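Local coordinates for KLLA0B12012p (Kluyveromyces lactis, PDB 6Y3P), which is Pby1, a direct partner of the mRNA decapping enzyme Dcp2, and its C-terminal domain is an ATP-grasp enzyme that probably binds ATP, at residues Pro23-Leu32 against Asp364-Val375. Numbering follows the deposited sequence.
Sequences PLNRSFRKHL and DELFDDVVSICV. With SO4 (sulfate ion), chain B.
Ser27 gives its hydroxyl to the carbonyl of Phe367: OG lies 2.9 Å from O and 44° out of the carbonyl plane, so the bond misses a lone pair. With OG anti to the backbone N, the hydroxyl reaches across to the facing helix. Val371 N approaches Phe367 O from the opposite face, giving this oxygen two donors. From its ring edge, His31 NE2 donates two weak hydrogen bonds to the Asp368 carboxylate, 2.8 Å to OD1 and 3.0 Å to OD2, with ring and carboxylate planes 68° apart. Ser372 CB sits 3.5 Å from the His31 ring centroid, over the face, a CH-pi contact, while Ser372 OG returns to Asp368 O. Replacing His31 by alanine would probably cost Asp368 this donor and uncover Ser372 CB. The two helices, crossing at -39°, join the parallel sheet of strands 8-12 and 48-52 to the antiparallel sheet containing strand 215-224 in this ATP-grasp domain, Phe28 meeting Phe50 and Val370 meeting Thr222. Between them Leu32 CD1 packs 3.6 Å from Val371 CG1. At the other end, Arg26 NH2 forms a salt bridge to Asp364 OD1 (3.1 Å), on the carboxylate's syn side but tilted out of its plane, and Arg26 NH1 donates to O2 of a sulfate ion, probably from the crystallisation liquor, at 2.8 Å.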
ATOM      1  N   PRO A  23       2.445   6.760 -21.606  1.00 62.19           N
ATOM      2  CA  PRO A  23       3.669   6.977 -20.806  1.00 61.71           C
ATOM      3  C   PRO A  23       4.723   5.869 -20.935  1.00 65.46           C
ATOM      4  O   PRO A  23       5.897   6.193 -21.146  1.00 66.45           O
ATOM      5  CB  PRO A  23       3.138   7.059 -19.367  1.00 62.12           C
ATOM      6  CG  PRO A  23       1.759   7.547 -19.519  1.00 66.47           C
ATOM      7  CD  PRO A  23       1.240   6.907 -20.758  1.00 62.81           C
ATOM      8  N   LEU A  24       4.309   4.579 -20.828  1.00 59.19           N
ATOM      9  CA  LEU A  24       5.227   3.446 -20.939  1.00 59.23           C
ATOM     10  C   LEU A  24       5.922   3.370 -22.302  1.00 64.79           C
ATOM     11  O   LEU A  24       7.124   3.110 -22.346  1.00 65.19           O
ATOM     12  CB  LEU A  24       4.534   2.114 -20.610  1.00 59.00           C
ATOM     13  CG  LEU A  24       4.421   1.753 -19.151  1.00 61.24           C
ATOM     14  CD1 LEU A  24       3.365   0.705 -18.950  1.00 60.41           C
ATOM     15  CD2 LEU A  24       5.763   1.306 -18.595  1.00 62.54           C
ATOM     16  N   ASN A  25       5.179   3.650 -23.403  1.00 61.59           N
ATOM     17  CA  ASN A  25       5.727   3.679 -24.761  1.00 61.84           C
ATOM     18  C   ASN A  25       6.745   4.791 -24.954  1.00 64.22           C
ATOM     19  O   ASN A  25       7.794   4.536 -25.535  1.00 63.50           O
ATOM     20  CB  ASN A  25       4.632   3.760 -25.806  1.00 64.53           C
ATOM     21  CG  ASN A  25       4.384   2.442 -26.487  1.00 95.08           C
ATOM     22  OD1 ASN A  25       5.204   1.933 -27.266  1.00 95.29           O
ATOM     23  ND2 ASN A  25       3.243   1.857 -26.203  1.00 86.69           N
ATOM     24  N   ARG A  26       6.459   6.012 -24.440  1.00 61.37           N
ATOM     25  CA  ARG A  26       7.381   7.161 -24.521  1.00 61.59           C
ATOM     26  C   ARG A  26       8.677   6.847 -23.752  1.00 65.74           C
ATOM     27  O   ARG A  26       9.778   7.084 -24.254  1.00 66.10           O
ATOM     28  CB  ARG A  26       6.727   8.439 -23.980  1.00 57.98           C
ATOM     29  CG  ARG A  26       5.532   8.894 -24.830  1.00 61.89           C
ATOM     30  CD  ARG A  26       5.014  10.265 -24.405  1.00 60.63           C
ATOM     31  NE  ARG A  26       4.260  10.242 -23.143  1.00 57.91           N
ATOM     32  CZ  ARG A  26       2.947  10.019 -23.046  1.00 70.60           C
ATOM     33  NH1 ARG A  26       2.224   9.763 -24.131  1.00 54.04           N
ATOM     34  NH2 ARG A  26       2.354  10.035 -21.857  1.00 55.63           N
ATOM     35  N   SER A  27       8.522   6.247 -22.570  1.00 60.59           N
ATOM     36  CA  SER A  27       9.605   5.844 -21.700  1.00 59.50           C
ATOM     37  C   SER A  27      10.445   4.707 -22.322  1.00 64.26           C
ATOM     38  O   SER A  27      11.672   4.767 -22.249  1.00 63.34           O
ATOM     39  CB  SER A  27       9.049   5.452 -20.343  1.00 60.98           C
ATOM     40  OG  SER A  27      10.119   5.419 -19.426  1.00 73.91           O
ATOM     41  N   PHE A  28       9.796   3.688 -22.946  1.00 61.48           N
ATOM     42  CA  PHE A  28      10.520   2.603 -23.624  1.00 62.93           C
ATOM     43  C   PHE A  28      11.301   3.153 -24.830  1.00 68.95           C
ATOM     44  O   PHE A  28      12.464   2.787 -25.014  1.00 69.67           O
ATOM     45  CB  PHE A  28       9.589   1.436 -24.052  1.00 64.99           C
ATOM     46  CG  PHE A  28       9.076   0.566 -22.919  1.00 65.51           C
ATOM     47  CD1 PHE A  28       9.908   0.204 -21.858  1.00 67.68           C
ATOM     48  CD2 PHE A  28       7.778   0.064 -22.937  1.00 67.31           C
ATOM     49  CE1 PHE A  28       9.433  -0.598 -20.808  1.00 67.38           C
ATOM     50  CE2 PHE A  28       7.299  -0.728 -21.880  1.00 69.19           C
ATOM     51  CZ  PHE A  28       8.128  -1.049 -20.820  1.00 66.26           C
ATOM     52  N   ARG A  29      10.676   4.074 -25.599  1.00 65.43           N
ATOM     53  CA  ARG A  29      11.253   4.753 -26.766  1.00 66.52           C
ATOM     54  C   ARG A  29      12.508   5.549 -26.390  1.00 71.56           C
ATOM     55  O   ARG A  29      13.549   5.426 -27.051  1.00 73.19           O
ATOM     56  CB  ARG A  29      10.215   5.722 -27.385  1.00 66.26           C
ATOM     57  CG  ARG A  29       9.745   5.368 -28.797  1.00 82.99           C
ATOM     58  CD  ARG A  29      10.667   5.878 -29.907  1.00 99.78           C
ATOM     59  NE  ARG A  29      10.515   7.314 -30.168  1.00112.10           N
ATOM     60  CZ  ARG A  29      11.109   7.971 -31.164  1.00126.84           C
ATOM     61  NH1 ARG A  29      11.897   7.326 -32.018  1.00109.65           N
ATOM     62  NH2 ARG A  29      10.915   9.274 -31.316  1.00117.51           N
ATOM     63  N   LYS A  30      12.398   6.363 -25.324  1.00 66.26           N
ATOM     64  CA  LYS A  30      13.437   7.267 -24.840  1.00 66.31           C
ATOM     65  C   LYS A  30      14.655   6.580 -24.210  1.00 71.82           C
ATOM     66  O   LYS A  30      15.786   6.923 -24.567  1.00 72.99           O
ATOM     67  CB  LYS A  30      12.823   8.278 -23.866  1.00 67.78           C
ATOM     68  CG  LYS A  30      13.695   9.491 -23.563  1.00 91.67           C
ATOM     69  CD  LYS A  30      13.193  10.283 -22.354  1.00100.30           C
ATOM     70  CE  LYS A  30      12.186  11.343 -22.723  1.00117.17           C
ATOM     71  NZ  LYS A  30      11.790  12.156 -21.544  1.00129.35           N
ATOM     72  N   HIS A  31      14.441   5.638 -23.275  1.00 67.82           N
ATOM     73  CA  HIS A  31      15.539   5.024 -22.526  1.00 67.70           C
ATOM     74  C   HIS A  31      16.002   3.669 -23.046  1.00 71.74           C
ATOM     75  O   HIS A  31      17.068   3.198 -22.632  1.00 70.59           O
ATOM     76  CB  HIS A  31      15.200   4.946 -21.027  1.00 67.26           C
ATOM     77  CG  HIS A  31      14.784   6.257 -20.455  1.00 70.14           C
ATOM     78  ND1 HIS A  31      15.643   7.343 -20.440  1.00 72.44           N
ATOM     79  CD2 HIS A  31      13.607   6.623 -19.904  1.00 71.16           C
ATOM     80  CE1 HIS A  31      14.962   8.332 -19.893  1.00 71.05           C
ATOM     81  NE2 HIS A  31      13.733   7.948 -19.555  1.00 70.82           N
ATOM     82  N   LEU A  32      15.222   3.041 -23.943  1.00 69.84           N
ATOM     83  CA  LEU A  32      15.615   1.774 -24.580  1.00 69.94           C
ATOM     84  C   LEU A  32      15.291   1.879 -26.092  1.00 75.44           C
ATOM     85  O   LEU A  32      14.460   1.120 -26.606  1.00 75.72           O
ATOM     86  CB  LEU A  32      14.954   0.557 -23.898  1.00 68.93           C
ATOM     87  CG  LEU A  32      15.578   0.107 -22.580  1.00 72.78           C
ATOM     88  CD1 LEU A  32      14.687   0.422 -21.432  1.00 71.94           C
ATOM     89  CD2 LEU A  32      15.774  -1.355 -22.548  1.00 76.85           C
ATOM     90  N   ASP A 364       3.929  10.386 -15.795  1.00 50.13           N
ATOM     91  CA  ASP A 364       4.939  10.367 -16.870  1.00 49.99           C
ATOM     92  C   ASP A 364       6.355  10.271 -16.301  1.00 53.85           C
ATOM     93  O   ASP A 364       7.183   9.541 -16.831  1.00 55.85           O
ATOM     94  CB  ASP A 364       4.840  11.636 -17.723  1.00 52.54           C
ATOM     95  CG  ASP A 364       3.758  11.649 -18.777  1.00 63.58           C
ATOM     96  OD1 ASP A 364       2.998  10.658 -18.861  1.00 63.04           O
ATOM     97  OD2 ASP A 364       3.677  12.648 -19.532  1.00 74.41           O
ATOM     98  N   GLU A 365       6.622  11.003 -15.223  1.00 49.05           N
ATOM     99  CA  GLU A 365       7.922  11.031 -14.570  1.00 48.61           C
ATOM    100  C   GLU A 365       8.140   9.736 -13.796  1.00 52.42           C
ATOM    101  O   GLU A 365       9.282   9.299 -13.659  1.00 53.60           O
ATOM    102  CB  GLU A 365       8.009  12.254 -13.643  1.00 49.69           C
ATOM    103  CG  GLU A 365       9.371  12.409 -12.989  1.00 61.75           C
ATOM    104  CD  GLU A 365       9.508  13.487 -11.937  1.00 72.06           C
ATOM    105  OE1 GLU A 365       8.818  14.526 -12.048  1.00 59.82           O
ATOM    106  OE2 GLU A 365      10.352  13.309 -11.030  1.00 69.92           O
ATOM    107  N   LEU A 366       7.047   9.114 -13.306  1.00 47.14           N
ATOM    108  CA  LEU A 366       7.133   7.860 -12.577  1.00 45.67           C
ATOM    109  C   LEU A 366       7.644   6.753 -13.497  1.00 50.97           C
ATOM    110  O   LEU A 366       8.616   6.076 -13.139  1.00 51.31           O
ATOM    111  CB  LEU A 366       5.778   7.476 -11.934  1.00 44.17           C
ATOM    112  CG  LEU A 366       5.555   5.988 -11.525  1.00 46.99           C
ATOM    113  CD1 LEU A 366       6.498   5.537 -10.417  1.00 45.14           C
ATOM    114  CD2 LEU A 366       4.124   5.741 -11.139  1.00 51.25           C
ATOM    115  N   PHE A 367       6.987   6.570 -14.668  1.00 48.11           N
ATOM    116  CA  PHE A 367       7.325   5.513 -15.630  1.00 48.40           C
ATOM    117  C   PHE A 367       8.629   5.798 -16.340  1.00 53.30           C
ATOM    118  O   PHE A 367       9.329   4.856 -16.661  1.00 54.69           O
ATOM    119  CB  PHE A 367       6.165   5.193 -16.580  1.00 50.12           C
ATOM    120  CG  PHE A 367       5.058   4.524 -15.805  1.00 51.49           C
ATOM    121  CD1 PHE A 367       5.156   3.186 -15.433  1.00 54.48           C
ATOM    122  CD2 PHE A 367       3.963   5.254 -15.351  1.00 55.05           C
ATOM    123  CE1 PHE A 367       4.162   2.584 -14.654  1.00 55.46           C
ATOM    124  CE2 PHE A 367       2.975   4.655 -14.556  1.00 56.88           C
ATOM    125  CZ  PHE A 367       3.066   3.319 -14.241  1.00 54.60           C
ATOM    126  N   ASP A 368       9.031   7.072 -16.432  1.00 51.11           N
ATOM    127  CA  ASP A 368      10.329   7.476 -16.954  1.00 52.31           C
ATOM    128  C   ASP A 368      11.450   6.925 -16.041  1.00 57.75           C
ATOM    129  O   ASP A 368      12.394   6.317 -16.533  1.00 57.56           O
ATOM    130  CB  ASP A 368      10.408   9.005 -17.036  1.00 55.31           C
ATOM    131  CG  ASP A 368      11.507   9.451 -17.966  1.00 76.12           C
ATOM    132  OD1 ASP A 368      11.323   9.327 -19.209  1.00 81.67           O
ATOM    133  OD2 ASP A 368      12.601   9.807 -17.462  1.00 77.88           O
ATOM    134  N   ASP A 369      11.292   7.081 -14.707  1.00 55.18           N
ATOM    135  CA  ASP A 369      12.234   6.622 -13.694  1.00 54.79           C
ATOM    136  C   ASP A 369      12.303   5.123 -13.608  1.00 59.15           C
ATOM    137  O   ASP A 369      13.402   4.582 -13.497  1.00 59.06           O
ATOM    138  CB  ASP A 369      11.883   7.216 -12.331  1.00 56.82           C
ATOM    139  CG  ASP A 369      12.013   8.734 -12.247  1.00 71.38           C
ATOM    140  OD1 ASP A 369      12.794   9.313 -13.042  1.00 73.82           O
ATOM    141  OD2 ASP A 369      11.337   9.345 -11.376  1.00 76.57           O
ATOM    142  N   VAL A 370      11.137   4.443 -13.688  1.00 54.67           N
ATOM    143  CA  VAL A 370      11.037   2.987 -13.613  1.00 53.25           C
ATOM    144  C   VAL A 370      11.805   2.367 -14.771  1.00 55.97           C
ATOM    145  O   VAL A 370      12.647   1.503 -14.554  1.00 55.47           O
ATOM    146  CB  VAL A 370       9.556   2.503 -13.542  1.00 56.83           C
ATOM    147  CG1 VAL A 370       9.447   0.995 -13.777  1.00 56.31           C
ATOM    148  CG2 VAL A 370       8.923   2.883 -12.205  1.00 55.88           C
ATOM    149  N   VAL A 371      11.563   2.862 -15.985  1.00 51.80           N
ATOM    150  CA  VAL A 371      12.235   2.377 -17.187  1.00 51.74           C
ATOM    151  C   VAL A 371      13.741   2.737 -17.199  1.00 56.92           C
ATOM    152  O   VAL A 371      14.556   1.847 -17.422  1.00 58.78           O
ATOM    153  CB  VAL A 371      11.481   2.829 -18.462  1.00 55.22           C
ATOM    154  CG1 VAL A 371      12.255   2.488 -19.727  1.00 55.39           C
ATOM    155  CG2 VAL A 371      10.074   2.222 -18.505  1.00 54.46           C
ATOM    156  N   SER A 372      14.105   3.999 -16.907  1.00 52.82           N
ATOM    157  CA  SER A 372      15.502   4.445 -16.940  1.00 53.47           C
ATOM    158  C   SER A 372      16.407   3.894 -15.826  1.00 56.55           C
ATOM    159  O   SER A 372      17.636   3.910 -15.998  1.00 55.34           O
ATOM    160  CB  SER A 372      15.576   5.969 -16.951  1.00 56.95           C
ATOM    161  OG  SER A 372      15.047   6.538 -15.762  1.00 60.32           O
ATOM    162  N   ILE A 373      15.817   3.447 -14.678  1.00 51.71           N
ATOM    163  CA  ILE A 373      16.593   2.989 -13.511  1.00 50.02           C
ATOM    164  C   ILE A 373      16.466   1.482 -13.251  1.00 52.67           C
ATOM    165  O   ILE A 373      17.453   0.831 -12.889  1.00 52.39           O
ATOM    166  CB  ILE A 373      16.220   3.857 -12.257  1.00 52.05           C
ATOM    167  CG1 ILE A 373      16.644   5.330 -12.490  1.00 52.25           C
ATOM    168  CG2 ILE A 373      16.817   3.289 -10.931  1.00 51.93           C
ATOM    169  CD1 ILE A 373      15.999   6.346 -11.610  1.00 63.80           C
ATOM    170  N   CYS A 374      15.262   0.939 -13.404  1.00 48.79           N
ATOM    171  CA  CYS A 374      14.992  -0.474 -13.128  1.00 48.01           C
ATOM    172  C   CYS A 374      15.021  -1.367 -14.380  1.00 52.64           C
ATOM    173  O   CYS A 374      15.560  -2.482 -14.326  1.00 51.75           O
ATOM    174  CB  CYS A 374      13.673  -0.617 -12.369  1.00 47.29           C
ATOM    175  SG  CYS A 374      13.538   0.430 -10.889  1.00 50.02           S
ATOM    176  N   VAL A 375      14.408  -0.889 -15.496  1.00 48.62           N
ATOM    177  CA  VAL A 375      14.294  -1.674 -16.723  1.00 47.20           C
ATOM    178  C   VAL A 375      15.613  -1.701 -17.485  1.00 51.29           C
ATOM    179  O   VAL A 375      15.996  -2.771 -17.918  1.00 51.54           O
ATOM    180  CB  VAL A 375      13.079  -1.246 -17.605  1.00 49.40           C
ATOM    181  CG1 VAL A 375      13.017  -2.034 -18.931  1.00 49.45           C
ATOM    182  CG2 VAL A 375      11.772  -1.391 -16.827  1.00 47.46           C
TER
HETATM  183  S   SO4 B 801      -1.148   9.676 -23.183  1.00 90.13           S
HETATM  184  O1  SO4 B 801      -0.921   9.416 -21.754  1.00 90.98           O
HETATM  185  O2  SO4 B 801      -0.314  10.792 -23.616  1.00 91.02           O
HETATM  186  O3  SO4 B 801      -2.550   9.999 -23.419  1.00 89.53           O
HETATM  187  O4  SO4 B 801      -0.817   8.502 -23.975  1.00 91.92           O